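Local coordinates for AlyGC (Glaciecola chathamensis, PDB 5GKD), which cleaves alginate as a lyase of polysaccharide lyase family 6, probably with the help of a bound calcium ion, at residues Gln108-Asn113 with Val422-Tyr427; Asp136-Val141 with Asp167-Gly172; Asp514-Asp519 with Ser550-Leu555. All coordinates share one frame; numbering follows the deposited sequence.

The chain folds into two right-handed parallel beta-helices, and the three contacts sample both. Contacts 1 and 2 lie in the N-terminal one, with centres about 7 Å apart. Their strands 105-112 and 134-141 are neighbours, and the two contacts touch. Contact 2 joins successive turns. It is nested within the long loop closed by contact 1, where residues from beyond the last strands of that helix return to its side. Contact 3 follows later in the chain, between turns of the second helix, its centre about 46 Å from each of the others. Residues 422-427 come after the strands of the first beta-helix and before those of the second, so they lie on the path between them.

Contact 1: residues Gln108-Asn113 with Val422-Tyr427; sequences QVVIDN and VGVSWY
Val-110 meets Trp-426 and Tyr-427 where a returning loop packs on the side of the N-terminal parallel beta-helix. The chain turns a corner at Gln-108 and runs on as a beta-helix strand as far as Asp-112. The loop residues Val-424 to Tyr-427 make a type I beta turn.

The CB of Val-110 points toward the loop, and its two methyls both reach the aromatic residues. CG1 is anti to the backbone N (chi1 175°) and lies over one face of the Tyr-427 ring, 3.8 Å from the ring centroid, as a CH-pi contact. CG2 meets Trp-426 CH2 at 3.7 Å, tip to tip, and also touches Val-424 CG2 and the near end of Tyr-427, at CB and CG. The same Val-424 methyl sits over the centre of the indole of its own turn, 3.6 Å above the plane. Val-424 CG1 packs against CA and CB of Gln-108.

Gln-108 can be followed outward from the strand corner. Its CB is 3.7 Å from Val-424 CG1, and CG passes the same methyl. The chain runs on extended, and CD brings OE1 to the edge of the indole. There Trp-426 NE1 donates to Gln-108 OE1 at 3.1 Å. This bond is fairly straight and lies close to the ring plane. A water accepts from Ser-425 N and donates weakly to the same OE1.

Outside the two segments, Val-79 of strand 73-81 touches both aromatic side chains, and His-139 meets the Tyr-427 ring edge-to-face. The far end of the contact is polar. Asn-113 ND2 holds Asp-112 OD1. Tyr-427 OH donates to Asp-112 OD2 at 2.6 Å, meeting the anti lone pair of that oxygen, the one turned away from OD1, with the carboxylate turned 86° from the ring plane.

Contact 2: residues Asp136-Val141 with Asp167-Gly172; sequences DHNHLV and DHNYFG
Two successive turns of the N-terminal parallel beta-helix meet here, and Asp-His-Asn in one turn lies against Asp-His-Asn in the next. The segments run the same way, their directions about 10° apart. Leu-140 N donates to Tyr-170 O and Tyr-170 N to Asn-138 O, as expected between parallel strands.

His-137 and His-168 lie side by side and point the same way. Their planes are 4° apart but slid, so the rings barely overlap. Instead His-168 CB sits over the centre of the His-137 ring, 3.6 Å from its centroid. Each ring is held by its own aspartate: His-137 ND1 donates to Asp-136 OD2 at 2.8 Å, and His-168 ND1 to Asp-167 OD2 at 2.6 Å. Each bond uses the anti lone pair of the aspartate OD2 and lies near the ring plane. Arg-105 and Arg-134 form salt bridges to OD1 of Asp-136 and Asp-167 respectively.

The Asn-138 and Asn-169 side chains lie side by side, their amide planes almost parallel. Asn-169 OD1 accepts from Asn-138 N at 2.9 Å and, weakly, from Asn-138 ND2. Asn-138 OD1 takes Val-109 N, while Asn-169 ND2 donates to Phe-135 O.

Farther along, the edge of Tyr-170 turns to the face of His-139, with CD2 over the ring centre. Both side chains have CG anti to the backbone N (chi1 176°), so the two CG atoms leave the strands in the same sense. Tyr-170 OH reaches Asp-207. On the other sheet face, Leu-140 CD1 touches Phe-171 CE1 at 3.9 Å. Asparagines stacked in successive turns and bonding from turn to turn are seen in many parallel beta-helices.

Contact 3: residues Asp514-Asp519 with Ser550-Leu555; sequences DGVYVD and STFENL
Tyr-517 to Asp-519 pair in parallel with Thr-551 to Glu-553, the two strand axes 4.8 Å apart and 10° from parallel. Thr-551 N donates to Val-516 O, Val-518 N to Thr-551 O, and Glu-553 N to Val-518 O. Before the strands, Val-516 N donates to Ser-550 OG at 3.2 Å. That hydroxyl is also bonded to Lys-548 O, so it bridges two backbone positions.

Tyr-517, Thr-551, Asp-519 and Glu-553 share one face of the sheet. The Tyr-517 ring starts with CG anti to the backbone N (chi1 -168°) and crosses Thr-551 at a slant. Its CE2 is 3.5 Å from Thr-551 CG2, and CD2 is equally near Thr-551 CB. Beyond them the phenol oxygen comes to the carboxylate of the next residue on this face. Tyr-517 OH donates weakly to Glu-553 OE1 at 2.7 Å, with ring and carboxylate planes 68° apart.

Asp-519, the last residue of strand 517-519, meets Asn-554. Asn-554 ND2 donates to Asp-519 OD1 at 3.2 Å, and the N-H comes from above the carboxylate plane. Thr-521 OG1 is a second partner of that oxygen, so two groups grip it.

The opposite face is apolar. Val-518 CB and CG2 both lie 3.7 Å from Phe-552 CD2, and CG2 is also close to CE2. Val-516 CG2 approaches the same ring more distantly. Leu-531 of strand 530-534 touches Val-518 and Phe-552 from across the interior, and the rings of Phe-563 and Phe-582 meet that of Phe-552. A polar face outside and an aliphatic-aromatic face inside, with strands of successive turns in parallel register, are characteristic of a parallel beta-helix, here the second one of the chain.

Contact 1: residues Gln108-Asn113 with Val422-Tyr427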
ATOM      1  N   GLN A 108      29.282  24.604   2.122  1.00 16.95           N
ATOM      2  CA  GLN A 108      28.391  25.433   1.331  1.00 19.42           C
ATOM      3  C   GLN A 108      27.642  24.607   0.290  1.00 19.80           C
ATOM      4  O   GLN A 108      27.543  24.981  -0.880  1.00 21.33           O
ATOM      5  CB  GLN A 108      29.156  26.589   0.673  1.00 17.08           C
ATOM      6  CG  GLN A 108      29.805  27.557   1.667  1.00 20.44           C
ATOM      7  CD  GLN A 108      30.163  28.889   1.027  1.00 23.02           C
ATOM      8  OE1 GLN A 108      29.338  29.492   0.368  1.00 23.74           O
ATOM      9  NE2 GLN A 108      31.390  29.344   1.225  1.00 21.83           N
ATOM     10  N   VAL A 109      27.106  23.471   0.710  1.00 21.27           N
ATOM     11  CA  VAL A 109      26.156  22.796  -0.153  1.00 18.85           C
ATOM     12  C   VAL A 109      24.820  22.651   0.562  1.00 19.28           C
ATOM     13  O   VAL A 109      24.736  22.473   1.783  1.00 17.11           O
ATOM     14  CB  VAL A 109      26.652  21.445  -0.724  1.00 20.91           C
ATOM     15  CG1 VAL A 109      28.124  21.243  -0.545  1.00 18.23           C
ATOM     16  CG2 VAL A 109      25.815  20.267  -0.276  1.00 19.26           C
ATOM     17  N   VAL A 110      23.766  22.770  -0.237  1.00 17.71           N
ATOM     18  CA  VAL A 110      22.387  22.737   0.206  1.00 15.22           C
ATOM     19  C   VAL A 110      21.796  21.394  -0.194  1.00 17.49           C
ATOM     20  O   VAL A 110      21.978  20.945  -1.332  1.00 16.65           O
ATOM     21  CB  VAL A 110      21.578  23.883  -0.428  1.00 14.91           C
ATOM     22  CG1 VAL A 110      20.118  23.766  -0.068  1.00 14.12           C
ATOM     23  CG2 VAL A 110      22.141  25.244  -0.045  1.00 14.55           C
ATOM     24  N   ILE A 111      21.074  20.763   0.721  1.00 15.47           N
ATOM     25  CA  ILE A 111      20.158  19.687   0.382  1.00 16.78           C
ATOM     26  C   ILE A 111      18.782  20.105   0.869  1.00 18.72           C
ATOM     27  O   ILE A 111      18.572  20.277   2.075  1.00 17.06           O
ATOM     28  CB  ILE A 111      20.570  18.345   0.996  1.00 18.69           C
ATOM     29  CG1 ILE A 111      22.013  18.000   0.603  1.00 14.61           C
ATOM     30  CG2 ILE A 111      19.561  17.273   0.571  1.00 16.50           C
ATOM     31  CD1 ILE A 111      22.502  16.655   1.129  1.00 15.01           C
ATOM     32  N   ASP A 112      17.845  20.260  -0.064  1.00 19.11           N
ATOM     33  CA  ASP A 112      16.548  20.881   0.202  1.00 16.20           C
ATOM     34  C   ASP A 112      15.453  19.929  -0.261  1.00 18.15           C
ATOM     35  O   ASP A 112      15.186  19.809  -1.464  1.00 18.24           O
ATOM     36  CB  ASP A 112      16.453  22.229  -0.512  1.00 18.40           C
ATOM     37  CG  ASP A 112      15.168  22.954  -0.222  1.00 18.93           C
ATOM     38  OD1 ASP A 112      14.283  22.383   0.431  1.00 22.91           O
ATOM     39  OD2 ASP A 112      15.033  24.108  -0.661  1.00 24.87           O
ATOM     40  N   ASN A 113      14.834  19.248   0.694  1.00 16.33           N
ATOM     41  CA  ASN A 113      13.679  18.403   0.425  1.00 17.75           C
ATOM     42  C   ASN A 113      13.961  17.380  -0.672  1.00 19.61           C
ATOM     43  O   ASN A 113      13.100  17.068  -1.493  1.00 20.86           O
ATOM     44  CB  ASN A 113      12.457  19.259   0.082  1.00 19.41           C
ATOM     45  CG  ASN A 113      11.754  19.745   1.325  1.00 21.83           C
ATOM     46  OD1 ASN A 113      10.906  19.049   1.875  1.00 20.39           O
ATOM     47  ND2 ASN A 113      12.146  20.919   1.808  1.00 18.34           N
ATOM     48  N   VAL A 422      25.136  30.796  10.128  1.00 23.18           N
ATOM     49  CA  VAL A 422      25.269  29.384   9.864  1.00 19.61           C
ATOM     50  C   VAL A 422      24.690  29.132   8.474  1.00 18.39           C
ATOM     51  O   VAL A 422      23.904  29.925   7.962  1.00 23.05           O
ATOM     52  CB  VAL A 422      24.555  28.623  11.006  1.00 23.78           C
ATOM     53  CG1 VAL A 422      24.012  27.425  10.561  1.00 25.50           C
ATOM     54  CG2 VAL A 422      25.501  28.363  12.180  1.00 20.54           C
ATOM     55  N   GLY A 423      25.119  28.052   7.831  1.00 20.81           N
ATOM     56  CA  GLY A 423      24.628  27.777   6.490  1.00 21.58           C
ATOM     57  C   GLY A 423      25.329  28.613   5.428  1.00 20.67           C
ATOM     58  O   GLY A 423      26.512  28.906   5.528  1.00 19.58           O
ATOM     59  N   VAL A 424      24.577  29.001   4.396  1.00 21.89           N
ATOM     60  CA  VAL A 424      25.089  29.818   3.300  1.00 20.77           C
ATOM     61  C   VAL A 424      24.264  31.097   3.163  1.00 22.30           C
ATOM     62  O   VAL A 424      23.051  31.116   3.388  1.00 23.38           O
ATOM     63  CB  VAL A 424      25.113  29.032   1.969  1.00 17.86           C
ATOM     64  CG1 VAL A 424      25.947  27.797   2.121  1.00 19.07           C
ATOM     65  CG2 VAL A 424      23.734  28.631   1.548  1.00 18.57           C
ATOM     66  N   SER A 425      24.939  32.185   2.799  1.00 22.32           N
ATOM     67  CA  SER A 425      24.258  33.461   2.620  1.00 25.18           C
ATOM     68  C   SER A 425      23.377  33.490   1.376  1.00 24.19           C
ATOM     69  O   SER A 425      22.494  34.341   1.278  1.00 24.99           O
ATOM     70  CB  SER A 425      25.287  34.587   2.546  1.00 27.97           C
ATOM     71  OG  SER A 425      26.083  34.460   1.380  1.00 29.68           O
ATOM     72  N   TRP A 426      23.590  32.571   0.439  1.00 25.17           N
ATOM     73  CA  TRP A 426      22.989  32.628  -0.882  1.00 21.46           C
ATOM     74  C   TRP A 426      21.800  31.691  -1.035  1.00 23.85           C
ATOM     75  O   TRP A 426      21.290  31.526  -2.149  1.00 26.16           O
ATOM     76  CB  TRP A 426      24.057  32.340  -1.943  1.00 19.05           C
ATOM     77  CG  TRP A 426      24.928  31.123  -1.671  1.00 20.43           C
ATOM     78  CD1 TRP A 426      26.184  31.118  -1.146  1.00 16.70           C
ATOM     79  CD2 TRP A 426      24.600  29.748  -1.941  1.00 15.95           C
ATOM     80  NE1 TRP A 426      26.653  29.826  -1.071  1.00 22.05           N
ATOM     81  CE2 TRP A 426      25.694  28.972  -1.546  1.00 15.06           C
ATOM     82  CE3 TRP A 426      23.480  29.107  -2.485  1.00 22.29           C
ATOM     83  CZ2 TRP A 426      25.708  27.588  -1.668  1.00 19.70           C
ATOM     84  CZ3 TRP A 426      23.495  27.725  -2.611  1.00 19.13           C
ATOM     85  CH2 TRP A 426      24.600  26.983  -2.212  1.00 15.67           C
ATOM     86  N   TYR A 427      21.341  31.073   0.054  1.00 23.39           N
ATOM     87  CA  TYR A 427      20.160  30.220  -0.010  1.00 22.80           C
ATOM     88  C   TYR A 427      19.284  30.538   1.197  1.00 23.96           C
ATOM     89  O   TYR A 427      19.768  30.478   2.335  1.00 25.87           O
ATOM     90  CB  TYR A 427      20.538  28.744  -0.023  1.00 20.56           C
ATOM     91  CG  TYR A 427      19.489  27.840  -0.621  1.00 21.09           C
ATOM     92  CD1 TYR A 427      19.457  27.598  -1.990  1.00 16.38           C
ATOM     93  CD2 TYR A 427      18.548  27.215   0.176  1.00 19.80           C
ATOM     94  CE1 TYR A 427      18.514  26.766  -2.535  1.00 18.14           C
ATOM     95  CE2 TYR A 427      17.591  26.378  -0.377  1.00 19.54           C
ATOM     96  CZ  TYR A 427      17.589  26.157  -1.734  1.00 20.25           C
ATOM     97  OH  TYR A 427      16.653  25.331  -2.312  1.00 23.99           O
TER
HETATM   98  O   HOH W   1      27.886  31.999   2.302  1.00 27.74           O

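Contact 2: residues Asp136-Val141 with Asp167-Gly172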
ATOM      1  N   ASP A 136      30.949  21.576   6.841  1.00 17.98           N
ATOM      2  CA  ASP A 136      30.738  22.890   7.435  1.00 19.23           C
ATOM      3  C   ASP A 136      29.976  23.832   6.509  1.00 20.60           C
ATOM      4  O   ASP A 136      30.041  23.718   5.284  1.00 19.20           O
ATOM      5  CB  ASP A 136      32.074  23.541   7.804  1.00 16.74           C
ATOM      6  CG  ASP A 136      32.871  23.922   6.575  1.00 20.60           C
ATOM      7  OD1 ASP A 136      33.568  23.045   6.050  1.00 22.43           O
ATOM      8  OD2 ASP A 136      32.779  25.080   6.112  1.00 22.66           O
ATOM      9  N   HIS A 137      29.266  24.791   7.125  1.00 20.28           N
ATOM     10  CA  HIS A 137      28.519  25.827   6.409  1.00 16.06           C
ATOM     11  C   HIS A 137      27.586  25.220   5.361  1.00 20.73           C
ATOM     12  O   HIS A 137      27.388  25.770   4.280  1.00 18.36           O
ATOM     13  CB  HIS A 137      29.462  26.869   5.781  1.00 18.05           C
ATOM     14  CG  HIS A 137      30.247  27.661   6.793  1.00 22.74           C
ATOM     15  ND1 HIS A 137      31.466  27.241   7.293  1.00 21.13           N
ATOM     16  CD2 HIS A 137      29.970  28.834   7.418  1.00 18.81           C
ATOM     17  CE1 HIS A 137      31.909  28.123   8.173  1.00 17.61           C
ATOM     18  NE2 HIS A 137      31.022  29.097   8.269  1.00 24.26           N
ATOM     19  N   ASN A 138      26.980  24.086   5.693  1.00 20.95           N
ATOM     20  CA  ASN A 138      26.004  23.459   4.817  1.00 20.61           C
ATOM     21  C   ASN A 138      24.581  23.732   5.314  1.00 19.66           C
ATOM     22  O   ASN A 138      24.360  24.289   6.398  1.00 16.57           O
ATOM     23  CB  ASN A 138      26.293  21.957   4.697  1.00 15.85           C
ATOM     24  CG  ASN A 138      27.653  21.690   4.108  1.00 19.89           C
ATOM     25  OD1 ASN A 138      27.929  22.059   2.962  1.00 20.86           O
ATOM     26  ND2 ASN A 138      28.525  21.058   4.887  1.00 18.57           N
ATOM     27  N   HIS A 139      23.607  23.340   4.493  1.00 16.43           N
ATOM     28  CA  HIS A 139      22.206  23.719   4.696  1.00 15.89           C
ATOM     29  C   HIS A 139      21.345  22.515   4.311  1.00 20.90           C
ATOM     30  O   HIS A 139      21.145  22.250   3.118  1.00 19.01           O
ATOM     31  CB  HIS A 139      21.896  24.959   3.863  1.00 18.40           C
ATOM     32  CG  HIS A 139      20.470  25.416   3.892  1.00 18.02           C
ATOM     33  ND1 HIS A 139      20.128  26.743   4.051  1.00 18.40           N
ATOM     34  CD2 HIS A 139      19.306  24.748   3.704  1.00 15.44           C
ATOM     35  CE1 HIS A 139      18.814  26.867   3.999  1.00 18.84           C
ATOM     36  NE2 HIS A 139      18.292  25.673   3.780  1.00 18.82           N
ATOM     37  N   LEU A 140      20.852  21.787   5.318  1.00 18.88           N
ATOM     38  CA  LEU A 140      20.067  20.573   5.127  1.00 17.69           C
ATOM     39  C   LEU A 140      18.678  20.772   5.710  1.00 18.96           C
ATOM     40  O   LEU A 140      18.526  20.887   6.931  1.00 19.73           O
ATOM     41  CB  LEU A 140      20.731  19.373   5.793  1.00 16.26           C
ATOM     42  CG  LEU A 140      22.219  19.254   5.498  1.00 17.41           C
ATOM     43  CD1 LEU A 140      22.812  18.055   6.213  1.00 21.84           C
ATOM     44  CD2 LEU A 140      22.403  19.142   3.991  1.00 17.93           C
ATOM     45  N   VAL A 141      17.660  20.734   4.857  1.00 16.65           N
ATOM     46  CA  VAL A 141      16.302  20.989   5.305  1.00 17.25           C
ATOM     47  C   VAL A 141      15.333  20.020   4.637  1.00 19.53           C
ATOM     48  O   VAL A 141      15.468  19.687   3.454  1.00 20.51           O
ATOM     49  CB  VAL A 141      15.900  22.456   5.037  1.00 18.45           C
ATOM     50  CG1 VAL A 141      15.965  22.761   3.544  1.00 15.42           C
ATOM     51  CG2 VAL A 141      14.544  22.737   5.619  1.00 17.28           C
ATOM     52  N   ASP A 167      30.635  21.618  11.664  1.00 18.96           N
ATOM     53  CA  ASP A 167      30.544  22.934  12.270  1.00 18.84           C
ATOM     54  C   ASP A 167      29.795  23.902  11.375  1.00 19.92           C
ATOM     55  O   ASP A 167      29.821  23.787  10.151  1.00 18.36           O
ATOM     56  CB  ASP A 167      31.934  23.503  12.594  1.00 21.50           C
ATOM     57  CG  ASP A 167      32.751  23.804  11.353  1.00 21.01           C
ATOM     58  OD1 ASP A 167      33.388  22.879  10.838  1.00 22.17           O
ATOM     59  OD2 ASP A 167      32.760  24.964  10.891  1.00 22.14           O
ATOM     60  N   HIS A 168      29.127  24.865  12.015  1.00 18.59           N
ATOM     61  CA  HIS A 168      28.476  25.980  11.331  1.00 18.15           C
ATOM     62  C   HIS A 168      27.453  25.526  10.303  1.00 18.08           C
ATOM     63  O   HIS A 168      27.228  26.211   9.309  1.00 20.10           O
ATOM     64  CB  HIS A 168      29.510  26.887  10.660  1.00 21.63           C
ATOM     65  CG  HIS A 168      30.421  27.572  11.621  1.00 19.37           C
ATOM     66  ND1 HIS A 168      31.659  27.069  11.960  1.00 24.75           N
ATOM     67  CD2 HIS A 168      30.265  28.711  12.335  1.00 20.42           C
ATOM     68  CE1 HIS A 168      32.232  27.880  12.830  1.00 22.07           C
ATOM     69  NE2 HIS A 168      31.404  28.879  13.075  1.00 22.78           N
ATOM     70  N   ASN A 169      26.828  24.379  10.507  1.00 18.21           N
ATOM     71  CA  ASN A 169      25.803  23.913   9.590  1.00 16.19           C
ATOM     72  C   ASN A 169      24.431  24.387  10.047  1.00 21.97           C
ATOM     73  O   ASN A 169      24.178  24.572  11.246  1.00 20.63           O
ATOM     74  CB  ASN A 169      25.818  22.395   9.487  1.00 16.63           C
ATOM     75  CG  ASN A 169      27.112  21.879   8.896  1.00 18.26           C
ATOM     76  OD1 ASN A 169      27.388  22.106   7.723  1.00 18.65           O
ATOM     77  ND2 ASN A 169      27.912  21.189   9.705  1.00 14.59           N
ATOM     78  N   TYR A 170      23.556  24.627   9.081  1.00 20.00           N
ATOM     79  CA  TYR A 170      22.147  24.878   9.351  1.00 16.46           C
ATOM     80  C   TYR A 170      21.412  23.566   9.161  1.00 16.44           C
ATOM     81  O   TYR A 170      21.247  23.096   8.032  1.00 18.06           O
ATOM     82  CB  TYR A 170      21.574  25.962   8.447  1.00 17.03           C
ATOM     83  CG  TYR A 170      20.074  26.203   8.629  1.00 17.72           C
ATOM     84  CD1 TYR A 170      19.559  26.658   9.840  1.00 16.12           C
ATOM     85  CD2 TYR A 170      19.189  25.999   7.576  1.00 14.17           C
ATOM     86  CE1 TYR A 170      18.198  26.889  10.002  1.00 17.32           C
ATOM     87  CE2 TYR A 170      17.841  26.224   7.720  1.00 16.61           C
ATOM     88  CZ  TYR A 170      17.343  26.658   8.937  1.00 18.94           C
ATOM     89  OH  TYR A 170      15.994  26.871   9.068  1.00 18.98           O
ATOM     90  N   PHE A 171      21.005  22.963  10.268  1.00 17.11           N
ATOM     91  CA  PHE A 171      20.092  21.831  10.229  1.00 15.93           C
ATOM     92  C   PHE A 171      18.693  22.411  10.357  1.00 19.77           C
ATOM     93  O   PHE A 171      18.210  22.683  11.464  1.00 17.98           O
ATOM     94  CB  PHE A 171      20.414  20.823  11.324  1.00 15.32           C
ATOM     95  CG  PHE A 171      21.761  20.149  11.157  1.00 15.22           C
ATOM     96  CD1 PHE A 171      21.945  19.163  10.208  1.00 18.87           C
ATOM     97  CD2 PHE A 171      22.836  20.497  11.958  1.00 16.60           C
ATOM     98  CE1 PHE A 171      23.185  18.539  10.049  1.00 17.21           C
ATOM     99  CE2 PHE A 171      24.078  19.869  11.798  1.00 19.26           C
ATOM    100  CZ  PHE A 171      24.245  18.898  10.843  1.00 15.90           C
ATOM    101  N   GLY A 172      18.049  22.625   9.204  1.00 18.96           N
ATOM    102  CA  GLY A 172      16.739  23.208   9.154  1.00 17.45           C
ATOM    103  C   GLY A 172      15.652  22.232   9.539  1.00 18.25           C
ATOM    104  O   GLY A 172      15.895  21.079   9.878  1.00 20.17           O
TER
HETATM  105  O   HOH W   2      17.661  19.394   9.151  1.00 18.18           O

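Contact 3: residues Asp514-Asp519 with Ser550-Leu555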
ATOM      1  N   ASP A 514     -15.009  23.438   6.977  1.00 30.07           N
ATOM      2  CA  ASP A 514     -15.605  24.355   7.939  1.00 29.67           C
ATOM      3  C   ASP A 514     -17.050  24.613   7.517  1.00 34.44           C
ATOM      4  O   ASP A 514     -17.299  25.216   6.467  1.00 30.32           O
ATOM      5  CB  ASP A 514     -14.787  25.645   8.009  1.00 29.03           C
ATOM      6  CG  ASP A 514     -15.302  26.618   9.041  1.00 36.21           C
ATOM      7  OD1 ASP A 514     -16.265  26.277   9.764  1.00 38.24           O
ATOM      8  OD2 ASP A 514     -14.714  27.721   9.145  1.00 38.01           O
ATOM      9  N   GLY A 515     -17.998  24.120   8.308  1.00 29.34           N
ATOM     10  CA  GLY A 515     -19.396  24.414   8.071  1.00 32.90           C
ATOM     11  C   GLY A 515     -20.032  23.734   6.879  1.00 31.15           C
ATOM     12  O   GLY A 515     -21.053  24.198   6.393  1.00 38.76           O
ATOM     13  N   VAL A 516     -19.480  22.653   6.393  1.00 31.01           N
ATOM     14  CA  VAL A 516     -20.029  22.045   5.205  1.00 25.47           C
ATOM     15  C   VAL A 516     -21.011  20.956   5.615  1.00 25.17           C
ATOM     16  O   VAL A 516     -21.042  20.506   6.757  1.00 30.14           O
ATOM     17  CB  VAL A 516     -18.927  21.488   4.274  1.00 29.39           C
ATOM     18  CG1 VAL A 516     -17.817  22.505   4.092  1.00 29.83           C
ATOM     19  CG2 VAL A 516     -18.380  20.166   4.801  1.00 28.37           C
ATOM     20  N   TYR A 517     -21.821  20.528   4.659  1.00 25.79           N
ATOM     21  CA  TYR A 517     -22.816  19.495   4.886  1.00 28.74           C
ATOM     22  C   TYR A 517     -22.664  18.454   3.788  1.00 29.22           C
ATOM     23  O   TYR A 517     -22.722  18.789   2.601  1.00 30.11           O
ATOM     24  CB  TYR A 517     -24.226  20.106   4.895  1.00 34.48           C
ATOM     25  CG  TYR A 517     -25.297  19.185   5.405  1.00 35.88           C
ATOM     26  CD1 TYR A 517     -25.813  18.172   4.595  1.00 40.02           C
ATOM     27  CD2 TYR A 517     -25.806  19.321   6.695  1.00 41.14           C
ATOM     28  CE1 TYR A 517     -26.797  17.313   5.051  1.00 39.16           C
ATOM     29  CE2 TYR A 517     -26.796  18.459   7.166  1.00 50.10           C
ATOM     30  CZ  TYR A 517     -27.284  17.458   6.334  1.00 50.53           C
ATOM     31  OH  TYR A 517     -28.262  16.600   6.781  1.00 56.08           O
ATOM     32  N   VAL A 518     -22.464  17.200   4.176  1.00 29.58           N
ATOM     33  CA  VAL A 518     -22.253  16.124   3.220  1.00 26.86           C
ATOM     34  C   VAL A 518     -23.339  15.090   3.418  1.00 25.64           C
ATOM     35  O   VAL A 518     -23.483  14.539   4.515  1.00 29.79           O
ATOM     36  CB  VAL A 518     -20.866  15.470   3.345  1.00 25.70           C
ATOM     37  CG1 VAL A 518     -20.754  14.312   2.350  1.00 22.34           C
ATOM     38  CG2 VAL A 518     -19.760  16.469   3.085  1.00 21.61           C
ATOM     39  N   ASP A 519     -24.088  14.825   2.356  1.00 27.08           N
ATOM     40  CA  ASP A 519     -25.063  13.749   2.296  1.00 28.42           C
ATOM     41  C   ASP A 519     -24.550  12.760   1.260  1.00 27.20           C
ATOM     42  O   ASP A 519     -24.542  13.060   0.064  1.00 31.91           O
ATOM     43  CB  ASP A 519     -26.446  14.301   1.936  1.00 28.93           C
ATOM     44  CG  ASP A 519     -27.492  13.221   1.746  1.00 29.69           C
ATOM     45  OD1 ASP A 519     -27.221  12.036   2.014  1.00 32.40           O
ATOM     46  OD2 ASP A 519     -28.613  13.567   1.313  1.00 37.55           O
ATOM     47  N   SER A 550     -19.208  20.892  10.880  1.00 28.17           N
ATOM     48  CA  SER A 550     -19.672  20.221   9.683  1.00 25.93           C
ATOM     49  C   SER A 550     -20.552  19.035  10.037  1.00 24.78           C
ATOM     50  O   SER A 550     -20.540  18.529  11.157  1.00 28.02           O
ATOM     51  CB  SER A 550     -18.492  19.766   8.811  1.00 27.84           C
ATOM     52  OG  SER A 550     -17.730  20.880   8.398  1.00 27.73           O
ATOM     53  N   THR A 551     -21.308  18.587   9.049  1.00 25.34           N
ATOM     54  CA  THR A 551     -22.259  17.508   9.227  1.00 25.45           C
ATOM     55  C   THR A 551     -22.081  16.499   8.105  1.00 26.29           C
ATOM     56  O   THR A 551     -21.964  16.873   6.938  1.00 26.20           O
ATOM     57  CB  THR A 551     -23.706  18.041   9.229  1.00 27.77           C
ATOM     58  OG1 THR A 551     -23.825  19.061  10.221  1.00 30.44           O
ATOM     59  CG2 THR A 551     -24.689  16.923   9.532  1.00 27.73           C
ATOM     60  N   PHE A 552     -22.080  15.220   8.463  1.00 24.89           N
ATOM     61  CA  PHE A 552     -21.829  14.152   7.507  1.00 27.10           C
ATOM     62  C   PHE A 552     -22.855  13.063   7.766  1.00 26.61           C
ATOM     63  O   PHE A 552     -22.902  12.518   8.872  1.00 28.73           O
ATOM     64  CB  PHE A 552     -20.391  13.612   7.646  1.00 25.73           C
ATOM     65  CG  PHE A 552     -19.326  14.687   7.570  1.00 28.45           C
ATOM     66  CD1 PHE A 552     -18.903  15.338   8.715  1.00 25.34           C
ATOM     67  CD2 PHE A 552     -18.756  15.044   6.355  1.00 23.84           C
ATOM     68  CE1 PHE A 552     -17.943  16.311   8.655  1.00 26.45           C
ATOM     69  CE2 PHE A 552     -17.801  16.029   6.294  1.00 25.02           C
ATOM     70  CZ  PHE A 552     -17.394  16.668   7.445  1.00 24.23           C
ATOM     71  N   GLU A 553     -23.675  12.752   6.763  1.00 28.00           N
ATOM     72  CA  GLU A 553     -24.812  11.868   6.961  1.00 27.18           C
ATOM     73  C   GLU A 553     -24.937  10.853   5.842  1.00 27.09           C
ATOM     74  O   GLU A 553     -24.557  11.107   4.698  1.00 28.88           O
ATOM     75  CB  GLU A 553     -26.134  12.635   7.020  1.00 32.44           C
ATOM     76  CG  GLU A 553     -26.362  13.398   8.289  1.00 39.97           C
ATOM     77  CD  GLU A 553     -27.743  14.028   8.321  1.00 47.60           C
ATOM     78  OE1 GLU A 553     -28.453  13.963   7.289  1.00 45.77           O
ATOM     79  OE2 GLU A 553     -28.113  14.582   9.379  1.00 56.22           O
ATOM     80  N   ASN A 554     -25.526   9.711   6.190  1.00 26.90           N
ATOM     81  CA  ASN A 554     -26.003   8.732   5.217  1.00 28.25           C
ATOM     82  C   ASN A 554     -24.850   8.083   4.452  1.00 28.38           C
ATOM     83  O   ASN A 554     -24.912   7.895   3.235  1.00 28.75           O
ATOM     84  CB  ASN A 554     -27.015   9.370   4.264  1.00 27.72           C
ATOM     85  CG  ASN A 554     -28.250   9.882   4.996  1.00 32.21           C
ATOM     86  OD1 ASN A 554     -28.765   9.222   5.898  1.00 26.04           O
ATOM     87  ND2 ASN A 554     -28.712  11.071   4.620  1.00 29.91           N
ATOM     88  N   LEU A 555     -23.781   7.748   5.176  1.00 27.41           N
ATOM     89  CA  LEU A 555     -22.720   6.901   4.643  1.00 23.26           C
ATOM     90  C   LEU A 555     -23.125   5.440   4.837  1.00 28.26           C
ATOM     91  O   LEU A 555     -22.465   4.653   5.517  1.00 25.03           O
ATOM     92  CB  LEU A 555     -21.388   7.210   5.318  1.00 22.81           C
ATOM     93  CG  LEU A 555     -20.617   8.476   4.908  1.00 23.02           C
ATOM     94  CD1 LEU A 555     -21.262   9.743   5.422  1.00 25.84           C
ATOM     95  CD2 LEU A 555     -19.178   8.380   5.395  1.00 25.19           C
TER